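Local coordinates for protein importin-95 (Chaetomium thermophilum, PDB 4XRI) that probably binds a small Ran-type GTPase and carries protein cargo into the nucleus, as other importin-beta transport receptors do, at residues L140-A148 against L178-A188; V333-Q343 against I354-L362. The protein carries 2 engineered substitutions. All blocks are in the same frame, centred on the assembly; numbering follows the deposited sequence.

Both contacts join helices within one chain that is largely helical and has no strands, a HEAT-repeat solenoid. Contact 1 comes first along the chain and closes before contact 2 opens. It sets helix 140-150 beside helix 182-193, nearly parallel, with helices 153-168 and 172-178 between them in sequence. Contact 2 pairs helices 324-340 and 354-369, successive in the chain and closer to antiparallel, joined by a loop. The two centres lie about 41 Å apart and the nearest atoms about 28 Å apart. The contacts share no helix. Each is a local piece of packing in a solenoid protein described as highly flexible.

Contact 1: residues L140-A148 against L178-A188. Engineered in segment 140-148: A148 (natural residue Val).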
loop_
_atom_site.group_PDB
_atom_site.type_symbol
_atom_site.label_atom_id
_atom_site.label_comp_id
_atom_site.label_asym_id
_atom_site.label_seq_id
_atom_site.Cartn_x
_atom_site.Cartn_y
_atom_site.Cartn_z
ATOM N N LEU A 140 -9.483 -26.415 -29.774
ATOM C CA LEU A 140 -9.466 -26.434 -28.312
ATOM C C LEU A 140 -10.791 -26.093 -27.623
ATOM O O LEU A 140 -11.342 -26.922 -26.898
ATOM C CB LEU A 140 -8.393 -25.480 -27.794
ATOM C CG LEU A 140 -8.312 -25.444 -26.268
ATOM C CD1 LEU A 140 -8.019 -26.832 -25.716
ATOM C CD2 LEU A 140 -7.268 -24.447 -25.801
ATOM N N MET A 141 -11.288 -24.877 -27.827
ATOM C CA MET A 141 -12.448 -24.402 -27.075
ATOM C C MET A 141 -13.698 -25.235 -27.354
ATOM O O MET A 141 -14.518 -25.446 -26.461
ATOM C CB MET A 141 -12.722 -22.927 -27.380
ATOM C CG MET A 141 -11.593 -21.978 -26.970
ATOM S SD MET A 141 -10.907 -22.298 -25.327
ATOM C CE MET A 141 -12.325 -22.003 -24.274
ATOM N N HIS A 142 -13.838 -25.708 -28.589
ATOM C CA HIS A 142 -14.944 -26.590 -28.943
ATOM C C HIS A 142 -14.833 -27.902 -28.172
ATOM O O HIS A 142 -15.830 -28.435 -27.687
ATOM C CB HIS A 142 -14.968 -26.858 -30.450
ATOM C CG HIS A 142 -16.131 -27.690 -30.899
ATOM N ND1 HIS A 142 -17.395 -27.171 -31.073
ATOM C CD2 HIS A 142 -16.217 -29.006 -31.204
ATOM C CE1 HIS A 142 -18.212 -28.132 -31.469
ATOM N NE2 HIS A 142 -17.523 -29.254 -31.555
ATOM N N ALA A 143 -13.610 -28.409 -28.056
ATOM C CA ALA A 143 -13.353 -29.657 -27.350
ATOM C C ALA A 143 -13.618 -29.501 -25.856
ATOM O O ALA A 143 -14.194 -30.388 -25.226
ATOM C CB ALA A 143 -11.924 -30.119 -27.593
ATOM N N LEU A 144 -13.195 -28.371 -25.297
ATOM C CA LEU A 144 -13.393 -28.094 -23.877
ATOM C C LEU A 144 -14.873 -27.953 -23.533
ATOM O O LEU A 144 -15.338 -28.488 -22.529
ATOM C CB LEU A 144 -12.641 -26.825 -23.469
ATOM C CG LEU A 144 -11.112 -26.885 -23.483
ATOM C CD1 LEU A 144 -10.524 -25.536 -23.089
ATOM C CD2 LEU A 144 -10.612 -27.985 -22.558
ATOM N N VAL A 145 -15.602 -27.220 -24.367
ATOM C CA VAL A 145 -17.036 -27.036 -24.174
ATOM C C VAL A 145 -17.765 -28.370 -24.304
ATOM O O VAL A 145 -18.686 -28.665 -23.544
ATOM C CB VAL A 145 -17.621 -26.023 -25.188
ATOM C CG1 VAL A 145 -19.140 -26.067 -25.184
ATOM C CG2 VAL A 145 -17.126 -24.619 -24.883
ATOM N N ARG A 146 -17.330 -29.177 -25.265
ATOM C CA ARG A 146 -17.913 -30.496 -25.479
ATOM C C ARG A 146 -17.656 -31.386 -24.265
ATOM O O ARG A 146 -18.567 -32.042 -23.758
ATOM C CB ARG A 146 -17.345 -31.135 -26.749
ATOM C CG ARG A 146 -18.076 -32.383 -27.210
ATOM C CD ARG A 146 -17.465 -32.915 -28.496
ATOM N NE ARG A 146 -17.927 -34.263 -28.819
ATOM C CZ ARG A 146 -18.870 -34.543 -29.713
ATOM N NH1 ARG A 146 -19.219 -35.801 -29.938
ATOM N NH2 ARG A 146 -19.462 -33.566 -30.388
ATOM N N ASN A 147 -16.409 -31.395 -23.799
ATOM C CA ASN A 147 -16.040 -32.137 -22.599
ATOM C C ASN A 147 -16.861 -31.710 -21.386
ATOM O O ASN A 147 -17.319 -32.546 -20.609
ATOM C CB ASN A 147 -14.553 -31.957 -22.283
ATOM C CG ASN A 147 -13.649 -32.607 -23.308
ATOM O OD1 ASN A 147 -14.109 -33.318 -24.199
ATOM N ND2 ASN A 147 -12.347 -32.376 -23.175
ATOM N N ALA A 148 -17.038 -30.400 -21.236
ATOM C CA ALA A 148 -17.746 -29.832 -20.092
ATOM C C ALA A 148 -19.210 -30.251 -20.065
ATOM O O ALA A 148 -19.840 -30.275 -19.009
ATOM C CB ALA A 148 -17.634 -28.314 -20.106
ATOM N N LEU A 178 -11.542 -15.343 -28.026
ATOM C CA LEU A 178 -12.574 -16.171 -27.404
ATOM C C LEU A 178 -13.981 -15.686 -27.737
ATOM O O LEU A 178 -14.955 -16.404 -27.514
ATOM C CB LEU A 178 -12.401 -16.196 -25.883
ATOM C CG LEU A 178 -11.193 -16.907 -25.278
ATOM C CD1 LEU A 178 -11.133 -16.651 -23.777
ATOM C CD2 LEU A 178 -11.255 -18.397 -25.571
ATOM N N VAL A 179 -14.069 -14.466 -28.265
ATOM C CA VAL A 179 -15.331 -13.745 -28.451
ATOM C C VAL A 179 -16.431 -14.583 -29.094
ATOM O O VAL A 179 -17.586 -14.541 -28.667
ATOM C CB VAL A 179 -15.106 -12.476 -29.309
ATOM C CG1 VAL A 179 -16.399 -12.017 -29.974
ATOM C CG2 VAL A 179 -14.520 -11.362 -28.456
ATOM N N GLY A 180 -16.062 -15.353 -30.111
ATOM C CA GLY A 180 -17.025 -16.157 -30.841
ATOM C C GLY A 180 -17.570 -17.343 -30.065
ATOM O O GLY A 180 -18.610 -17.901 -30.421
ATOM N N HIS A 181 -16.870 -17.738 -29.006
ATOM C CA HIS A 181 -17.278 -18.890 -28.203
ATOM C C HIS A 181 -18.054 -18.486 -26.954
ATOM O O HIS A 181 -18.364 -19.328 -26.112
ATOM C CB HIS A 181 -16.058 -19.713 -27.783
ATOM C CG HIS A 181 -15.336 -20.360 -28.923
ATOM N ND1 HIS A 181 -15.782 -21.517 -29.526
ATOM C CD2 HIS A 181 -14.189 -20.022 -29.559
ATOM C CE1 HIS A 181 -14.946 -21.859 -30.490
ATOM N NE2 HIS A 181 -13.971 -20.968 -30.531
ATOM N N SER A 182 -18.369 -17.200 -26.846
ATOM C CA SER A 182 -18.891 -16.626 -25.607
ATOM C C SER A 182 -20.137 -17.324 -25.072
ATOM O O SER A 182 -20.172 -17.727 -23.910
ATOM C CB SER A 182 -19.191 -15.142 -25.811
ATOM O OG SER A 182 -19.517 -14.517 -24.582
ATOM N N ASN A 183 -21.155 -17.471 -25.913
ATOM C CA ASN A 183 -22.411 -18.064 -25.469
ATOM C C ASN A 183 -22.279 -19.556 -25.193
ATOM O O ASN A 183 -22.895 -20.080 -24.263
ATOM C CB ASN A 183 -23.513 -17.831 -26.499
ATOM C CG ASN A 183 -24.871 -18.295 -26.007
ATOM O OD1 ASN A 183 -25.320 -19.395 -26.329
ATOM N ND2 ASN A 183 -25.528 -17.458 -25.212
ATOM N N ALA A 184 -21.475 -20.232 -26.007
ATOM C CA ALA A 184 -21.246 -21.664 -25.844
ATOM C C ALA A 184 -20.557 -21.949 -24.514
ATOM O O ALA A 184 -20.918 -22.888 -23.802
ATOM C CB ALA A 184 -20.418 -22.207 -26.996
ATOM N N ILE A 185 -19.566 -21.127 -24.189
ATOM C CA ILE A 185 -18.838 -21.250 -22.934
ATOM C C ILE A 185 -19.741 -20.953 -21.741
ATOM O O ILE A 185 -19.771 -21.707 -20.767
ATOM C CB ILE A 185 -17.623 -20.310 -22.905
ATOM C CG1 ILE A 185 -16.573 -20.777 -23.912
ATOM C CG2 ILE A 185 -17.029 -20.250 -21.509
ATOM C CD1 ILE A 185 -15.432 -19.799 -24.091
ATOM N N LEU A 186 -20.482 -19.852 -21.829
ATOM C CA LEU A 186 -21.388 -19.447 -20.761
ATOM C C LEU A 186 -22.457 -20.504 -20.511
ATOM O O LEU A 186 -22.789 -20.809 -19.364
ATOM C CB LEU A 186 -22.048 -18.108 -21.093
ATOM C CG LEU A 186 -23.072 -17.614 -20.068
ATOM C CD1 LEU A 186 -22.414 -17.429 -18.708
ATOM C CD2 LEU A 186 -23.730 -16.322 -20.535
ATOM N N THR A 187 -22.989 -21.063 -21.592
ATOM C CA THR A 187 -24.007 -22.101 -21.489
ATOM C C THR A 187 -23.447 -23.332 -20.783
ATOM O O THR A 187 -24.108 -23.929 -19.934
ATOM C CB THR A 187 -24.545 -22.504 -22.877
ATOM O OG1 THR A 187 -25.246 -21.397 -23.460
ATOM C CG2 THR A 187 -25.494 -23.684 -22.765
ATOM N N ALA A 188 -22.213 -23.690 -21.127
ATOM C CA ALA A 188 -21.572 -24.876 -20.570
ATOM C C ALA A 188 -21.344 -24.750 -19.064
ATOM O O ALA A 188 -21.601 -25.693 -18.314
ATOM C CB ALA A 188 -20.250 -25.145 -21.278
#
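M141 lays its CB over the centre of the H181 ring, 3.8 Å from the centroid and only 2° off the ring normal. This is a CH-pi contact on one face of the imidazole. Beyond CB the methionine chain bends at chi2 and chi3 (-45° and -63°), which brings the sulfur and methyl to L178 and I185. There CG meets L178 CD2 at 3.9 Å, and the CE methyl touches I185 CD1 at 3.8 Å. M141 thus fills the tight, buried end of the contact, with the imidazole at CB and aliphatic carbons beyond it. One turn on, V145 spreads its two methyls. CG2 packs on I185 CG1 at 4.0 Å, while CG1 lies near the backbone O of A184 and A188 CB. The engineered A148, a valine in nature, adds a thin methyl-to-methyl touch, its CB 4.3 Å from A188 CB. The other side is looser. H142 brings its backbone N near the H181 ring, but its own imidazole leads away and is exposed. H181 sits at the N-cap position of helix 182-193, and its ND1 hydrogen-bonds a bound glycerol that probably came from the crystallisation liquor. No hydrogen bond crosses between the segments. The axes stay 9.6 Å apart at an angle of 24°, a near-parallel pair, consistent with stacking in a helical solenoid. On the buried side L144 and I185 pack on I163 of helix 153-168, L178 and I185 rest on F216 of helix 214-217, and L140 packs against helix 114-131.

Contact 2: residues V333-Q343 against I354-L362; sequences VPVLLQLLTKQ and ISRAAYQCL
L340 holds CG anti to its carbonyl carbon, beside the backbone N (chi1 -71°), which carries both methyls to helix 354-369 although its CB starts out facing away from that helix. The side chain is a knob in the hole formed by S355, A358, Y359 and L362. Its CD2 lies 3.5 Å from the backbone O of S355 and at the edge of the Y359 ring, near the ring plane. Its CD1 reaches L362 CD2. In L362 CG is instead anti to the backbone N (chi1 -172°), and its CD2 also meets L337 CD2 at 3.7 Å, the two side chains crossing at about a right angle.

A358 is the small residue at the centre. Its CB sits 3.6 Å from both L336 O and L339 CB, and the helix axes come within 8.2 Å. L336 straddles C361: CD1 touches SG at 3.6 Å, and CD2 lies 3.8 Å from C361 CB and against A358. An alanine in place of L336 would remove both methyls and would probably leave a gap beside C361 and A358. L339 sends its methyls across I354, with CD2 3.7 Å from I354 CG1. S355 CA also makes a CA-H...O contact with L339 O, near the end of helix 324-340.

The helices run at 140°, as in the antiparallel helical hairpins from which HEAT-type solenoids are built. Helices 285-310 and 390-402 pack alongside. The polar groups bond outside the pair: S355 OG to N353, and Q343 NE2 to H391 and D394. No hydrogen bond joins the two segments, so their mutual hold rests on shape and apolar contact.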
loop_
_atom_site.group_PDB
_atom_site.type_symbol
_atom_site.label_atom_id
_atom_site.label_comp_id
_atom_site.label_asym_id
_atom_site.label_seq_id
_atom_site.Cartn_x
_atom_site.Cartn_y
_atom_site.Cartn_z
ATOM N N VAL A 333 -26.197 -5.967 10.594
ATOM C CA VAL A 333 -25.378 -5.524 11.723
ATOM C C VAL A 333 -25.581 -6.372 12.992
ATOM O O VAL A 333 -24.597 -6.748 13.634
ATOM C CB VAL A 333 -25.634 -4.033 12.059
ATOM C CG1 VAL A 333 -24.922 -3.639 13.345
ATOM C CG2 VAL A 333 -25.182 -3.141 10.908
ATOM N N PRO A 334 -26.843 -6.676 13.369
ATOM C CA PRO A 334 -26.977 -7.575 14.523
ATOM C C PRO A 334 -26.290 -8.930 14.334
ATOM O O PRO A 334 -25.816 -9.509 15.311
ATOM C CB PRO A 334 -28.495 -7.751 14.649
ATOM C CG PRO A 334 -29.056 -6.498 14.112
ATOM C CD PRO A 334 -28.151 -6.125 12.964
ATOM N N VAL A 335 -26.227 -9.420 13.100
ATOM C CA VAL A 335 -25.555 -10.686 12.822
ATOM C C VAL A 335 -24.046 -10.541 12.989
ATOM O O VAL A 335 -23.387 -11.419 13.549
ATOM C CB VAL A 335 -25.869 -11.196 11.399
ATOM C CG1 VAL A 335 -25.008 -12.401 11.062
ATOM C CG2 VAL A 335 -27.344 -11.547 11.277
ATOM N N LEU A 336 -23.511 -9.423 12.505
ATOM C CA LEU A 336 -22.089 -9.125 12.645
ATOM C C LEU A 336 -21.678 -9.069 14.110
ATOM O O LEU A 336 -20.654 -9.627 14.502
ATOM C CB LEU A 336 -21.748 -7.802 11.957
ATOM C CG LEU A 336 -21.687 -7.829 10.431
ATOM C CD1 LEU A 336 -21.496 -6.424 9.894
ATOM C CD2 LEU A 336 -20.563 -8.744 9.975
ATOM N N LEU A 337 -22.488 -8.384 14.911
ATOM C CA LEU A 337 -22.255 -8.268 16.345
ATOM C C LEU A 337 -22.263 -9.634 17.016
ATOM O O LEU A 337 -21.469 -9.903 17.917
ATOM C CB LEU A 337 -23.311 -7.360 16.978
ATOM C CG LEU A 337 -23.290 -5.928 16.439
ATOM C CD1 LEU A 337 -24.525 -5.154 16.857
ATOM C CD2 LEU A 337 -22.033 -5.220 16.907
ATOM N N GLN A 338 -23.170 -10.494 16.564
ATOM C CA GLN A 338 -23.263 -11.857 17.068
ATOM C C GLN A 338 -21.992 -12.637 16.736
ATOM O O GLN A 338 -21.519 -13.452 17.532
ATOM C CB GLN A 338 -24.491 -12.557 16.481
ATOM C CG GLN A 338 -25.074 -13.640 17.365
ATOM C CD GLN A 338 -26.297 -14.289 16.747
ATOM O OE1 GLN A 338 -26.524 -14.189 15.541
ATOM N NE2 GLN A 338 -27.097 -14.955 17.575
ATOM N N LEU A 339 -21.439 -12.371 15.556
ATOM C CA LEU A 339 -20.229 -13.049 15.104
ATOM C C LEU A 339 -18.995 -12.577 15.863
ATOM O O LEU A 339 -17.981 -13.273 15.905
ATOM C CB LEU A 339 -20.026 -12.835 13.604
ATOM C CG LEU A 339 -20.995 -13.580 12.684
ATOM C CD1 LEU A 339 -20.727 -13.229 11.231
ATOM C CD2 LEU A 339 -20.888 -15.084 12.907
ATOM N N LEU A 340 -19.081 -11.390 16.456
ATOM C CA LEU A 340 -17.995 -10.876 17.281
ATOM C C LEU A 340 -17.793 -11.755 18.510
ATOM O O LEU A 340 -16.698 -11.811 19.068
ATOM C CB LEU A 340 -18.263 -9.430 17.710
ATOM C CG LEU A 340 -18.166 -8.336 16.642
ATOM C CD1 LEU A 340 -18.210 -6.957 17.280
ATOM C CD2 LEU A 340 -16.902 -8.500 15.804
ATOM N N THR A 341 -18.851 -12.450 18.921
ATOM C CA THR A 341 -18.801 -13.300 20.105
ATOM C C THR A 341 -18.237 -14.685 19.797
ATOM O O THR A 341 -18.207 -15.555 20.666
ATOM C CB THR A 341 -20.195 -13.471 20.740
ATOM O OG1 THR A 341 -20.998 -14.329 19.919
ATOM C CG2 THR A 341 -20.887 -12.125 20.893
ATOM N N LYS A 342 -17.783 -14.884 18.564
ATOM C CA LYS A 342 -17.243 -16.176 18.156
ATOM C C LYS A 342 -15.717 -16.178 18.138
ATOM O O LYS A 342 -15.108 -16.801 17.268
ATOM C CB LYS A 342 -17.774 -16.567 16.775
ATOM C CG LYS A 342 -19.287 -16.540 16.649
ATOM C CD LYS A 342 -19.955 -17.451 17.665
ATOM C CE LYS A 342 -21.464 -17.475 17.464
ATOM N NZ LYS A 342 -22.174 -18.201 18.554
ATOM N N GLN A 343 -15.102 -15.485 19.092
ATOM C CA GLN A 343 -13.645 -15.414 19.145
ATOM C C GLN A 343 -13.036 -16.778 19.428
ATOM O O GLN A 343 -13.602 -17.584 20.165
ATOM C CB GLN A 343 -13.170 -14.420 20.212
ATOM C CG GLN A 343 -13.859 -13.075 20.199
ATOM C CD GLN A 343 -15.019 -13.014 21.168
ATOM O OE1 GLN A 343 -15.766 -13.978 21.318
ATOM N NE2 GLN A 343 -15.171 -11.878 21.840
ATOM N N ILE A 354 -13.907 -15.887 11.560
ATOM C CA ILE A 354 -15.182 -15.215 11.337
ATOM C C ILE A 354 -15.330 -13.946 12.182
ATOM O O ILE A 354 -15.973 -12.983 11.760
ATOM C CB ILE A 354 -16.372 -16.167 11.614
ATOM C CG1 ILE A 354 -17.688 -15.534 11.156
ATOM C CG2 ILE A 354 -16.432 -16.563 13.084
ATOM C CD1 ILE A 354 -17.701 -15.142 9.698
ATOM N N SER A 355 -14.716 -13.935 13.362
ATOM C CA SER A 355 -14.877 -12.818 14.288
ATOM C C SER A 355 -14.117 -11.578 13.826
ATOM O O SER A 355 -14.602 -10.454 13.963
ATOM C CB SER A 355 -14.419 -13.219 15.692
ATOM O OG SER A 355 -13.060 -13.621 15.692
ATOM N N ARG A 356 -12.926 -11.780 13.276
ATOM C CA ARG A 356 -12.136 -10.661 12.779
ATOM C C ARG A 356 -12.712 -10.173 11.458
ATOM O O ARG A 356 -12.654 -8.986 11.148
ATOM C CB ARG A 356 -10.668 -11.058 12.623
ATOM C CG ARG A 356 -10.099 -11.698 13.873
ATOM C CD ARG A 356 -8.585 -11.670 13.903
ATOM N NE ARG A 356 -8.070 -12.565 14.934
ATOM C CZ ARG A 356 -6.850 -12.492 15.456
ATOM N NH1 ARG A 356 -6.007 -11.553 15.051
ATOM N NH2 ARG A 356 -6.476 -13.357 16.389
ATOM N N ALA A 357 -13.274 -11.099 10.689
ATOM C CA ALA A 357 -13.971 -10.749 9.459
ATOM C C ALA A 357 -15.161 -9.845 9.771
ATOM O O ALA A 357 -15.355 -8.813 9.129
ATOM C CB ALA A 357 -14.429 -12.003 8.731
ATOM N N ALA A 358 -15.946 -10.244 10.767
ATOM C CA ALA A 358 -17.109 -9.478 11.205
ATOM C C ALA A 358 -16.705 -8.103 11.725
ATOM O O ALA A 358 -17.406 -7.116 11.494
ATOM C CB ALA A 358 -17.876 -10.244 12.276
ATOM N N TYR A 359 -15.576 -8.042 12.424
ATOM C CA TYR A 359 -15.091 -6.774 12.957
ATOM C C TYR A 359 -14.708 -5.821 11.833
ATOM O O TYR A 359 -15.074 -4.647 11.862
ATOM C CB TYR A 359 -13.894 -6.979 13.886
ATOM C CG TYR A 359 -13.404 -5.683 14.495
ATOM C CD1 TYR A 359 -13.962 -5.190 15.669
ATOM C CD2 TYR A 359 -12.397 -4.940 13.887
ATOM C CE1 TYR A 359 -13.526 -4.003 16.224
ATOM C CE2 TYR A 359 -11.957 -3.750 14.434
ATOM C CZ TYR A 359 -12.523 -3.286 15.602
ATOM O OH TYR A 359 -12.087 -2.101 16.154
ATOM N N GLN A 360 -13.964 -6.332 10.854
ATOM C CA GLN A 360 -13.580 -5.542 9.687
ATOM C C GLN A 360 -14.824 -4.992 9.004
ATOM O O GLN A 360 -14.902 -3.803 8.696
ATOM C CB GLN A 360 -12.762 -6.375 8.689
ATOM C CG GLN A 360 -11.455 -6.930 9.230
ATOM C CD GLN A 360 -10.578 -5.874 9.870
ATOM O OE1 GLN A 360 -10.447 -4.761 9.359
ATOM N NE2 GLN A 360 -9.972 -6.219 11.002
ATOM N N CYS A 361 -15.789 -5.878 8.780
ATOM C CA CYS A 361 -17.052 -5.528 8.142
ATOM C C CYS A 361 -17.782 -4.439 8.919
ATOM O O CYS A 361 -18.309 -3.491 8.332
ATOM C CB CYS A 361 -17.941 -6.772 8.009
ATOM S SG CYS A 361 -19.412 -6.544 6.984
ATOM N N LEU A 362 -17.812 -4.585 10.241
ATOM C CA LEU A 362 -18.496 -3.634 11.109
ATOM C C LEU A 362 -17.885 -2.240 10.994
ATOM O O LEU A 362 -18.601 -1.241 10.933
ATOM C CB LEU A 362 -18.453 -4.111 12.561
ATOM C CG LEU A 362 -19.293 -3.308 13.553
ATOM C CD1 LEU A 362 -20.737 -3.231 13.078
ATOM C CD2 LEU A 362 -19.217 -3.924 14.941
#